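Local coordinates for predicted protein (Acinetobacter sp. RUH2624, PDB 4MEA) that hydrolyses epoxides as a secreted Cif virulence factor with an alpha/beta hydrolase fold, at the interface of chains A and B. Coordinates in Å, arbitrary orientation; residue numbers count along the deposited sequence, not the author numbering. Chains: chain A/B, Predicted protein.

The interface of chains A and B. Residues chain A 166-169; chain B 170, 172-174.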
# COMPACT_ATOMS: atom_id res chain seq x y z
N MET A 166 8.87 -10.31 5.94
CA MET A 166 8.31 -9.50 4.87
C MET A 166 6.81 -9.81 4.71
O MET A 166 6.07 -9.06 4.08
CB MET A 166 9.08 -9.75 3.56
CG MET A 166 8.84 -8.73 2.46
SD MET A 166 10.04 -8.94 1.10
CE MET A 166 11.40 -7.93 1.71
N PHE A 167 6.38 -10.92 5.31
CA PHE A 167 4.96 -11.27 5.36
C PHE A 167 4.30 -10.62 6.58
O PHE A 167 3.13 -10.88 6.89
CB PHE A 167 4.78 -12.78 5.45
CG PHE A 167 5.11 -13.51 4.17
CD1 PHE A 167 4.92 -12.90 2.94
CD2 PHE A 167 5.61 -14.80 4.20
CE1 PHE A 167 5.22 -13.57 1.76
CE2 PHE A 167 5.91 -15.48 3.02
CZ PHE A 167 5.72 -14.87 1.80
N GLU A 168 5.06 -9.79 7.29
CA GLU A 168 4.59 -9.20 8.54
C GLU A 168 4.69 -7.67 8.60
O GLU A 168 3.97 -7.03 9.37
CB GLU A 168 5.33 -9.82 9.73
CG GLU A 168 5.05 -11.31 9.89
CD GLU A 168 6.04 -11.99 10.81
OE1 GLU A 168 6.98 -11.31 11.29
OE2 GLU A 168 5.89 -13.21 11.05
N TYR A 169 5.56 -7.07 7.79
CA TYR A 169 5.71 -5.60 7.86
C TYR A 169 4.35 -4.95 7.65
O TYR A 169 3.66 -5.27 6.69
CB TYR A 169 6.72 -5.07 6.84
CG TYR A 169 8.10 -5.69 6.94
CD1 TYR A 169 8.71 -5.87 8.18
CD2 TYR A 169 8.77 -6.12 5.80
CE1 TYR A 169 9.97 -6.46 8.28
CE2 TYR A 169 10.01 -6.71 5.89
CZ TYR A 169 10.61 -6.87 7.12
OH TYR A 169 11.85 -7.45 7.19
N PRO B 170 -0.52 -6.85 7.79
CA PRO B 170 0.63 -6.87 6.89
C PRO B 170 0.32 -6.31 5.50
O PRO B 170 -0.77 -6.52 4.97
CB PRO B 170 0.99 -8.35 6.78
CG PRO B 170 0.20 -9.05 7.87
CD PRO B 170 -1.00 -8.20 8.13
N TYR B 172 1.96 -7.32 2.87
CA TYR B 172 2.20 -8.40 1.90
C TYR B 172 2.11 -9.75 2.60
O TYR B 172 2.50 -9.88 3.75
CB TYR B 172 3.57 -8.21 1.25
CG TYR B 172 3.91 -9.16 0.12
CD1 TYR B 172 3.25 -9.08 -1.10
CD2 TYR B 172 4.92 -10.11 0.26
CE1 TYR B 172 3.56 -9.93 -2.15
CE2 TYR B 172 5.23 -10.98 -0.77
CZ TYR B 172 4.56 -10.88 -1.98
OH TYR B 172 4.88 -11.73 -3.02
N THR B 173 1.61 -10.75 1.88
CA THR B 173 1.46 -12.09 2.46
C THR B 173 1.86 -13.16 1.45
O THR B 173 2.17 -12.86 0.30
CB THR B 173 0.01 -12.37 2.89
OG1 THR B 173 -0.78 -12.68 1.73
CG2 THR B 173 -0.58 -11.19 3.64
N ALA B 174 1.84 -14.41 1.89
CA ALA B 174 2.22 -15.53 1.04
C ALA B 174 1.23 -15.67 -0.11
O ALA B 174 1.54 -16.28 -1.14
CB ALA B 174 2.29 -16.81 1.84
O HOH W 1 4.11 -7.07 4.57
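A:Phe167, at the end of the 3-10 helix 164-167, lays one face of its ring against the backbone of B:Thr173 and B:Ala174. The peptide between these two residues runs nearly parallel to the ring; B:Ala174 N stands 3.4 Å above the plane of the A:Phe167 ring, displaced toward the rim. On the same face A:Phe167 CZ meets B:Ala174 CA at 3.6 Å, and the methyl B:Ala174 CB approaches the CZ and CE2 corner. With CG anti to the carbonyl carbon and beside the backbone N (chi1 -71°), the phenyl ring projects from the helix end onto the partner chain. B:Tyr172 borders the ring at its rim: the phenol carbon B:Tyr172 CE2 lies 3.6 Å from A:Phe167 CE1, close to the plane of the phenyl ring, while that phenyl edge sits above and just beyond the rim of the phenol ring, the two planes inclined to each other. In B:Tyr172, CG lies anti to the backbone N (chi1 -174°), which carries the phenol ring away from the peptide N-H and alongside A:Phe167. Further out, B:Pro170 rests its pyrrolidine CB against the backbone carbonyl A:Phe167 O at 3.3 Å, a packing contact, with CG also close to that oxygen. At the polar rim, water 1 joins the chains through main-chain groups. B:Tyr172 N bonds to it at 2.8 Å with a bent geometry, 136° at the hydrogen, while the carbonyls A:Met166 O and A:Tyr169 O each lie 2.8 Å from it. The water thus links two carbonyls of the A-chain turn to the start of strand 172-173. This patch and its two-fold twin fit an aromatic side chain against a partner backbone, helping to join the two subunits in what may be the functional dimer.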